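Local coordinates for AvrRxo1-ORF2 (Xanthomonas oryzae pv. oryzicola, PDB 4Z8T), which binds the type III effector AvrRxo1-ORF1, a protein with a polynucleotide kinase domain, and probably serves as its molecular chaperone, at residues Ser26-Ala31 against Tyr74-Pro79; Gly39-Asp44 against Val81-Glu86. One frame throughout, in Å; residues are numbered along the deposited sequence.

Interaction 1. Residues Ser26-Ala31 against Tyr74-Pro79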
ATOM      1  N   SER B  26     -14.408  -2.176   4.381  1.00 21.72           N
ATOM      2  CA  SER B  26     -13.469  -2.690   5.371  1.00 23.38           C
ATOM      3  C   SER B  26     -12.790  -1.603   6.206  1.00 22.92           C
ATOM      4  O   SER B  26     -12.668  -1.744   7.434  1.00 23.03           O
ATOM      5  CB  SER B  26     -12.412  -3.562   4.697  1.00 26.29           C
ATOM      6  OG  SER B  26     -11.470  -3.969   5.662  1.00 27.46           O
ATOM      7  N   ASP B  27     -12.341  -0.531   5.552  1.00 22.67           N
ATOM      8  CA  ASP B  27     -11.732   0.581   6.267  1.00 22.83           C
ATOM      9  C   ASP B  27     -12.641   1.070   7.390  1.00 21.20           C
ATOM     10  O   ASP B  27     -12.167   1.367   8.491  1.00 21.02           O
ATOM     11  CB  ASP B  27     -11.438   1.761   5.328  1.00 22.69           C
ATOM     12  CG  ASP B  27     -10.255   1.515   4.400  1.00 26.09           C
ATOM     13  OD1 ASP B  27      -9.430   0.616   4.674  1.00 24.61           O
ATOM     14  OD2 ASP B  27     -10.148   2.248   3.388  1.00 28.13           O
ATOM     15  N   LEU B  28     -13.940   1.149   7.109  1.00 20.65           N
ATOM     16  CA  LEU B  28     -14.898   1.663   8.092  1.00 22.17           C
ATOM     17  C   LEU B  28     -15.156   0.627   9.173  1.00 20.01           C
ATOM     18  O   LEU B  28     -15.155   0.960  10.357  1.00 22.37           O
ATOM     19  CB  LEU B  28     -16.206   2.096   7.422  1.00 22.84           C
ATOM     20  CG  LEU B  28     -17.309   2.598   8.367  1.00 26.97           C
ATOM     21  CD1 LEU B  28     -16.815   3.754   9.210  1.00 23.86           C
ATOM     22  CD2 LEU B  28     -18.553   3.009   7.581  1.00 27.99           C
ATOM     23  N   GLU B  29     -15.334  -0.628   8.775  1.00 21.77           N
ATOM     24  CA  GLU B  29     -15.549  -1.708   9.745  1.00 24.39           C
ATOM     25  C   GLU B  29     -14.395  -1.803  10.738  1.00 24.02           C
ATOM     26  O   GLU B  29     -14.614  -1.853  11.954  1.00 23.15           O
ATOM     27  CB  GLU B  29     -15.719  -3.046   9.036  1.00 26.19           C
ATOM     28  CG  GLU B  29     -16.971  -3.162   8.199  1.00 29.79           C
ATOM     29  CD  GLU B  29     -16.905  -4.344   7.266  1.00 33.78           C
ATOM     30  OE1 GLU B  29     -15.810  -4.952   7.148  1.00 34.88           O
ATOM     31  OE2 GLU B  29     -17.935  -4.662   6.639  1.00 45.06           O
ATOM     32  N   LEU B  30     -13.164  -1.823  10.231  1.00 19.60           N
ATOM     33  CA  LEU B  30     -12.006  -1.903  11.123  1.00 19.59           C
ATOM     34  C   LEU B  30     -11.870  -0.678  12.014  1.00 21.52           C
ATOM     35  O   LEU B  30     -11.518  -0.790  13.185  1.00 22.51           O
ATOM     36  CB  LEU B  30     -10.719  -2.121  10.319  1.00 20.50           C
ATOM     37  CG  LEU B  30     -10.658  -3.451   9.579  1.00 20.24           C
ATOM     38  CD1 LEU B  30      -9.441  -3.443   8.672  1.00 20.12           C
ATOM     39  CD2 LEU B  30     -10.578  -4.586  10.584  1.00 19.28           C
ATOM     40  N   ALA B  31     -12.152   0.495  11.453  1.00 21.01           N
ATOM     41  CA  ALA B  31     -12.041   1.732  12.201  1.00 21.09           C
ATOM     42  C   ALA B  31     -13.033   1.754  13.361  1.00 21.38           C
ATOM     43  O   ALA B  31     -12.711   2.264  14.431  1.00 22.66           O
ATOM     44  CB  ALA B  31     -12.258   2.920  11.291  1.00 20.95           C
ATOM     45  N   TYR B  74     -14.870  10.861  10.017  1.00 22.86           N
ATOM     46  CA  TYR B  74     -14.613  10.844  11.446  1.00 24.08           C
ATOM     47  C   TYR B  74     -13.863   9.579  11.865  1.00 21.51           C
ATOM     48  O   TYR B  74     -12.852   9.644  12.567  1.00 22.58           O
ATOM     49  CB  TYR B  74     -15.961  10.933  12.167  1.00 23.02           C
ATOM     50  CG  TYR B  74     -15.918  10.887  13.682  1.00 27.97           C
ATOM     51  CD1 TYR B  74     -15.307  11.893  14.413  1.00 26.61           C
ATOM     52  CD2 TYR B  74     -16.522   9.846  14.373  1.00 29.97           C
ATOM     53  CE1 TYR B  74     -15.290  11.859  15.797  1.00 32.80           C
ATOM     54  CE2 TYR B  74     -16.511   9.807  15.753  1.00 31.42           C
ATOM     55  CZ  TYR B  74     -15.894  10.811  16.456  1.00 34.19           C
ATOM     56  OH  TYR B  74     -15.878  10.774  17.830  1.00 37.11           O
ATOM     57  N   TYR B  75     -14.350   8.434  11.406  1.00 25.13           N
ATOM     58  CA  TYR B  75     -13.799   7.156  11.842  1.00 23.15           C
ATOM     59  C   TYR B  75     -12.565   6.723  11.066  1.00 21.95           C
ATOM     60  O   TYR B  75     -11.627   6.204  11.657  1.00 21.40           O
ATOM     61  CB  TYR B  75     -14.848   6.055  11.759  1.00 23.23           C
ATOM     62  CG  TYR B  75     -15.850   6.113  12.891  1.00 23.48           C
ATOM     63  CD1 TYR B  75     -15.432   6.014  14.211  1.00 28.64           C
ATOM     64  CD2 TYR B  75     -17.204   6.260  12.636  1.00 30.65           C
ATOM     65  CE1 TYR B  75     -16.345   6.063  15.255  1.00 29.76           C
ATOM     66  CE2 TYR B  75     -18.131   6.309  13.676  1.00 30.14           C
ATOM     67  CZ  TYR B  75     -17.684   6.211  14.979  1.00 30.58           C
ATOM     68  OH  TYR B  75     -18.579   6.262  16.025  1.00 33.17           O
ATOM     69  N   VAL B  76     -12.581   6.917   9.750  1.00 19.98           N
ATOM     70  CA  VAL B  76     -11.515   6.378   8.901  1.00 20.71           C
ATOM     71  C   VAL B  76     -10.350   7.341   8.749  1.00 22.93           C
ATOM     72  O   VAL B  76      -9.188   6.940   8.834  1.00 21.91           O
ATOM     73  CB  VAL B  76     -12.047   5.985   7.524  1.00 21.08           C
ATOM     74  CG1 VAL B  76     -10.927   5.442   6.654  1.00 21.76           C
ATOM     75  CG2 VAL B  76     -13.127   4.941   7.670  1.00 23.66           C
ATOM     76  N   GLU B  77     -10.649   8.618   8.541  1.00 18.97           N
ATOM     77  CA  GLU B  77      -9.581   9.582   8.283  1.00 20.43           C
ATOM     78  C   GLU B  77      -8.974  10.198   9.528  1.00 24.22           C
ATOM     79  O   GLU B  77      -7.831  10.640   9.503  1.00 23.03           O
ATOM     80  CB  GLU B  77     -10.084  10.695   7.374  1.00 20.37           C
ATOM     81  CG  GLU B  77     -10.392  10.270   5.973  1.00 20.81           C
ATOM     82  CD  GLU B  77     -10.780  11.462   5.128  1.00 22.63           C
ATOM     83  OE1 GLU B  77     -11.893  11.456   4.555  1.00 23.27           O
ATOM     84  OE2 GLU B  77      -9.971  12.418   5.053  1.00 22.70           O
ATOM     85  N   TYR B  78      -9.733  10.242  10.621  1.00 23.83           N
ATOM     86  CA  TYR B  78      -9.226  10.863  11.844  1.00 27.59           C
ATOM     87  C   TYR B  78      -9.371   9.931  13.039  1.00 30.73           C
ATOM     88  O   TYR B  78     -10.116  10.231  13.984  1.00 30.24           O
ATOM     89  CB  TYR B  78      -9.909  12.220  12.087  1.00 26.49           C
ATOM     90  CG  TYR B  78      -9.635  13.194  10.957  1.00 25.17           C
ATOM     91  CD1 TYR B  78      -8.521  14.021  10.981  1.00 30.24           C
ATOM     92  CD2 TYR B  78     -10.469  13.249   9.848  1.00 25.40           C
ATOM     93  CE1 TYR B  78      -8.254  14.890   9.943  1.00 28.25           C
ATOM     94  CE2 TYR B  78     -10.211  14.116   8.799  1.00 24.07           C
ATOM     95  CZ  TYR B  78      -9.099  14.934   8.858  1.00 27.29           C
ATOM     96  OH  TYR B  78      -8.833  15.791   7.820  1.00 26.62           O
ATOM     97  N   PRO B  79      -8.660   8.789  12.994  1.00 30.38           N
ATOM     98  CA  PRO B  79      -8.816   7.760  14.027  1.00 31.68           C
ATOM     99  C   PRO B  79      -8.363   8.220  15.407  1.00 36.05           C
ATOM    100  O   PRO B  79      -8.868   7.689  16.396  1.00 37.97           O
ATOM    101  CB  PRO B  79      -7.917   6.619  13.525  1.00 32.36           C
ATOM    102  CG  PRO B  79      -6.898   7.278  12.671  1.00 33.21           C
ATOM    103  CD  PRO B  79      -7.626   8.418  12.005  1.00 31.03           C
TER

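Interaction 2. Residues Gly39-Asp44 against Val81-Glu86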
ATOM      1  N   GLY B  39     -12.549   3.957  23.087  1.00 34.18           N
ATOM      2  CA  GLY B  39     -13.542   4.809  23.717  1.00 35.43           C
ATOM      3  C   GLY B  39     -13.867   6.085  22.962  1.00 41.13           C
ATOM      4  O   GLY B  39     -14.342   7.059  23.550  1.00 38.70           O
ATOM      5  N   LYS B  40     -13.620   6.083  21.655  1.00 34.41           N
ATOM      6  CA  LYS B  40     -13.914   7.238  20.812  1.00 36.74           C
ATOM      7  C   LYS B  40     -15.410   7.547  20.857  1.00 33.56           C
ATOM      8  O   LYS B  40     -16.236   6.636  20.829  1.00 35.28           O
ATOM      9  CB  LYS B  40     -13.459   6.941  19.377  1.00 33.17           C
ATOM     10  CG  LYS B  40     -13.766   8.013  18.331  1.00 34.59           C
ATOM     11  CD  LYS B  40     -12.915   7.748  17.090  1.00 33.03           C
ATOM     12  CE  LYS B  40     -13.298   8.648  15.935  1.00 31.99           C
ATOM     13  NZ  LYS B  40     -12.076   9.070  15.195  1.00 32.93           N
ATOM     14  N   GLU B  41     -15.759   8.829  20.951  1.00 37.88           N
ATOM     15  CA  GLU B  41     -17.158   9.243  21.011  1.00 38.18           C
ATOM     16  C   GLU B  41     -17.947   8.736  19.805  1.00 39.72           C
ATOM     17  O   GLU B  41     -17.480   8.807  18.664  1.00 37.92           O
ATOM     18  CB  GLU B  41     -17.264  10.771  21.123  1.00 39.22           C
ATOM     19  CG  GLU B  41     -18.684  11.307  21.192  1.00 42.07           C
ATOM     20  CD  GLU B  41     -18.730  12.815  21.373  1.00 44.36           C
ATOM     21  OE1 GLU B  41     -17.658  13.430  21.573  1.00 45.75           O
ATOM     22  OE2 GLU B  41     -19.841  13.385  21.320  1.00 50.24           O
ATOM     23  N   ARG B  42     -19.131   8.197  20.065  1.00 34.23           N
ATOM     24  CA  ARG B  42     -19.989   7.675  19.011  1.00 37.10           C
ATOM     25  C   ARG B  42     -20.391   8.778  18.036  1.00 41.26           C
ATOM     26  O   ARG B  42     -20.769   9.871  18.460  1.00 39.57           O
ATOM     27  CB  ARG B  42     -21.247   7.070  19.618  1.00 40.93           C
ATOM     28  CG  ARG B  42     -22.168   6.462  18.592  1.00 43.90           C
ATOM     29  CD  ARG B  42     -22.068   4.953  18.612  1.00 50.94           C
ATOM     30  NE  ARG B  42     -22.465   4.419  19.913  1.00 54.45           N
ATOM     31  CZ  ARG B  42     -22.768   3.146  20.141  1.00 57.02           C
ATOM     32  NH1 ARG B  42     -22.725   2.260  19.153  1.00 56.40           N
ATOM     33  NH2 ARG B  42     -23.119   2.757  21.361  1.00 56.38           N
ATOM     34  N   PHE B  43     -20.324   8.499  16.735  1.00 36.41           N
ATOM     35  CA  PHE B  43     -20.645   9.537  15.761  1.00 36.86           C
ATOM     36  C   PHE B  43     -22.123   9.915  15.773  1.00 40.64           C
ATOM     37  O   PHE B  43     -23.004   9.060  15.627  1.00 40.90           O
ATOM     38  CB  PHE B  43     -20.209   9.170  14.344  1.00 36.46           C
ATOM     39  CG  PHE B  43     -20.413  10.289  13.359  1.00 36.67           C
ATOM     40  CD1 PHE B  43     -19.535  11.363  13.324  1.00 34.20           C
ATOM     41  CD2 PHE B  43     -21.498  10.286  12.498  1.00 38.63           C
ATOM     42  CE1 PHE B  43     -19.729  12.407  12.436  1.00 36.71           C
ATOM     43  CE2 PHE B  43     -21.694  11.326  11.606  1.00 38.40           C
ATOM     44  CZ  PHE B  43     -20.809  12.384  11.577  1.00 35.48           C
ATOM     45  N   ASP B  44     -22.360  11.218  15.918  1.00 42.30           N
ATOM     46  CA  ASP B  44     -23.688  11.797  16.073  1.00 45.28           C
ATOM     47  C   ASP B  44     -23.763  13.008  15.144  1.00 43.90           C
ATOM     48  O   ASP B  44     -23.288  14.085  15.496  1.00 45.48           O
ATOM     49  CB  ASP B  44     -23.867  12.223  17.539  1.00 46.94           C
ATOM     50  CG  ASP B  44     -25.230  12.835  17.836  1.00 53.58           C
ATOM     51  OD1 ASP B  44     -25.703  13.711  17.077  1.00 54.27           O
ATOM     52  OD2 ASP B  44     -25.819  12.456  18.870  1.00 51.03           O
ATOM     53  N   VAL B  81      -8.752  11.253  16.612  1.00 38.84           N
ATOM     54  CA  VAL B  81      -9.718  12.229  17.111  1.00 39.45           C
ATOM     55  C   VAL B  81     -10.778  11.501  17.934  1.00 39.23           C
ATOM     56  O   VAL B  81     -11.442  10.596  17.433  1.00 37.83           O
ATOM     57  CB  VAL B  81     -10.381  12.994  15.947  1.00 37.43           C
ATOM     58  CG1 VAL B  81     -11.565  13.817  16.437  1.00 38.20           C
ATOM     59  CG2 VAL B  81      -9.355  13.878  15.248  1.00 35.50           C
HETATM   60  N   MSE B  82     -10.936  11.896  19.197  1.00 41.42           N
HETATM   61  CA  MSE B  82     -11.776  11.142  20.128  1.00 42.48           C
HETATM   62  C   MSE B  82     -13.196  11.690  20.281  1.00 41.62           C
HETATM   63  O   MSE B  82     -14.113  10.967  20.696  1.00 41.32           O
HETATM   64  CB  MSE B  82     -11.098  11.072  21.499  1.00 44.66           C
HETATM   65  CG  MSE B  82      -9.784  10.320  21.505  1.00 43.33           C
HETATM   66 SE   MSE B  82     -10.047   8.425  21.172  1.00 51.32          SE
HETATM   67  CE  MSE B  82      -9.112   8.302  19.469  1.00 40.10           C
ATOM     68  N   THR B  83     -13.378  12.962  19.932  1.00 42.63           N
ATOM     69  CA  THR B  83     -14.630  13.663  20.199  1.00 41.59           C
ATOM     70  C   THR B  83     -15.172  14.419  18.986  1.00 42.59           C
ATOM     71  O   THR B  83     -14.408  14.836  18.115  1.00 41.20           O
ATOM     72  CB  THR B  83     -14.449  14.656  21.361  1.00 45.30           C
ATOM     73  OG1 THR B  83     -13.345  15.525  21.080  1.00 46.04           O
ATOM     74  CG2 THR B  83     -14.168  13.907  22.652  1.00 46.13           C
ATOM     75  N   LEU B  84     -16.491  14.601  18.947  1.00 41.82           N
ATOM     76  CA  LEU B  84     -17.141  15.340  17.869  1.00 42.32           C
ATOM     77  C   LEU B  84     -16.829  16.830  17.942  1.00 45.36           C
ATOM     78  O   LEU B  84     -16.916  17.541  16.937  1.00 43.20           O
ATOM     79  CB  LEU B  84     -18.653  15.124  17.900  1.00 44.85           C
ATOM     80  CG  LEU B  84     -19.164  13.722  17.569  1.00 44.24           C
ATOM     81  CD1 LEU B  84     -20.662  13.661  17.746  1.00 45.58           C
ATOM     82  CD2 LEU B  84     -18.809  13.343  16.152  1.00 40.09           C
ATOM     83  N   LYS B  85     -16.467  17.297  19.133  1.00 46.84           N
ATOM     84  CA  LYS B  85     -16.114  18.697  19.338  1.00 46.23           C
ATOM     85  C   LYS B  85     -14.766  18.970  18.688  1.00 46.67           C
ATOM     86  O   LYS B  85     -14.520  20.049  18.145  1.00 47.17           O
ATOM     87  CB  LYS B  85     -16.057  19.004  20.836  1.00 48.75           C
ATOM     88  CG  LYS B  85     -15.962  20.480  21.186  1.00 51.55           C
ATOM     89  CD  LYS B  85     -14.537  20.892  21.523  1.00 53.70           C
ATOM     90  CE  LYS B  85     -14.527  22.179  22.337  1.00 56.95           C
ATOM     91  NZ  LYS B  85     -15.311  22.025  23.598  1.00 60.73           N
ATOM     92  N   GLU B  86     -13.901  17.968  18.749  1.00 44.32           N
ATOM     93  CA  GLU B  86     -12.588  18.012  18.127  1.00 44.61           C
ATOM     94  C   GLU B  86     -12.767  17.996  16.615  1.00 40.61           C
ATOM     95  O   GLU B  86     -12.199  18.818  15.893  1.00 41.18           O
ATOM     96  CB  GLU B  86     -11.823  16.766  18.564  1.00 45.48           C
ATOM     97  CG  GLU B  86     -10.312  16.820  18.477  1.00 47.80           C
ATOM     98  CD  GLU B  86      -9.676  15.694  19.280  1.00 49.17           C
ATOM     99  OE1 GLU B  86     -10.428  14.859  19.834  1.00 48.25           O
ATOM    100  OE2 GLU B  86      -8.433  15.645  19.371  1.00 56.53           O
TER
HETATM  101  O   HOH W   1     -13.868  10.038  23.785  1.00 44.66           O
HETATM  102  O   HOH W   2     -17.177  16.234  21.938  1.00 46.60           O

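Interaction 1. Residues Ser26-Ala31 against Tyr74-Pro79
The long N-terminal helix 6-38 meets the C-terminal end of helix 63-77 here, in an apolar helix-helix contact in this all-helical protein. It is small and largely buried, with 226 Å² of surface lost over both sides. Ala31 lies at the closest backbone approach, its CA 5.7 Å from the CA of Tyr75. A methyl is all that Ala31 places in the gap. Ala31 CB rests on the backbone of the other helix, 3.4 Å from Tyr75 O, and also touches Tyr75 CB.

Val76 buries the most surface of any residue in the contact. Its CG1 stands anti to the backbone N (chi1 179°), which leaves CG2 beside that N. The two methyls divide the work. Val76 CG2 sits against the backbone of helix 6-38, 3.7 Å from Leu28 CA and 3.8 Å from Asp27 O. Val76 CG1 meets Asp27 CB at 3.9 Å. The carboxylate of Asp27 serves a different partner, a salt bridge to Arg19 of the second subunit, another copy of this protein.

Leu28 extends with CG anti to the backbone N (chi1 178°). Leu28 CD1 reaches Tyr75 CB at 4.0 Å and also touches Val76 CG2; the Leu28 and Val76 side chains cross at about a right angle. The Tyr75 side chain starts toward helix 6-38, but its ring turns off along that helix. Tyr74 CD2 lies 3.7 Å above the plane of that ring, over its centre. The Tyr75 hydroxyl is hydrogen-bonded to Phe43 N.

Farther along helix 6-38, Tyr75 also packs on Leu32 and Ala35. Val76 touches Leu278 of an AvrRxo1-ORF1 chain, so the contact borders the complex interface. On the side of helix 84-94, Tyr74 packs on Leu84, and Tyr78 on Phe87 and Ile90.

Interaction 2. Residues Gly39-Asp44 against Val81-Glu86
Glu41 reaches from the loop after helix 6-38 to the start of helix 84-94. Its CB lies 3.2 Å from Met82 O, the same oxygen that accepts a hydrogen bond from Glu41 N at 2.7 Å, nearly along the C=O axis. CG is anti to the backbone N (chi1 180°), and the chain stays extended. Glu41 CD lies 3.9 Å from Leu84 CG. At the tip, OE1 accepts from Leu84 N at 3.1 Å. The N-H comes from above the carboxylate plane, 67° out of it. A water joins OE1 to Lys85 N. OE2 lies against Leu84 CD1, and the two side chains cross at about a right angle. Glu47 OE1 is close to OE2, which might raise the pKa of one acid.

Leu84 CD1 also touches Asp44 CB, and Leu84 CD2 meets Phe43 CD1 at 3.5 Å. Lys40 NZ donates to Val81 O at 2.8 Å, in the carbonyl plane, and also bonds Tyr74 O.

The Thr83 side chain caps helix 84-94, accepting weakly from Glu86 N. Glu86 OE1 folds back to accept from Met82 N, the residue before the N-cap. The contact thus joins the Schellman end of helix 6-38, at Gly39, to the N-cap of helix 84-94.

How the interactions relate
The two interactions lie side by side, their centres about 12 Å apart, and their segments alternate along the chain. The last turn of helix 63-77 joins them. Tyr74 OH makes a probable hydrogen bond to Glu41 O at 2.7 Å, and Tyr74 O one to Lys40 NZ at 2.8 Å. The Tyr74 ring also forms a cation-pi pair with Lys40. Interaction 1 sets helix 63-77 against helix 6-38, while interaction 2 ties the loop leaving helix 6-38 to helix 84-94. Their surroundings differ. AvrRxo1-ORF1 and the second subunit reach interaction 1, whereas no other protein chain of the assembly touches interaction 2.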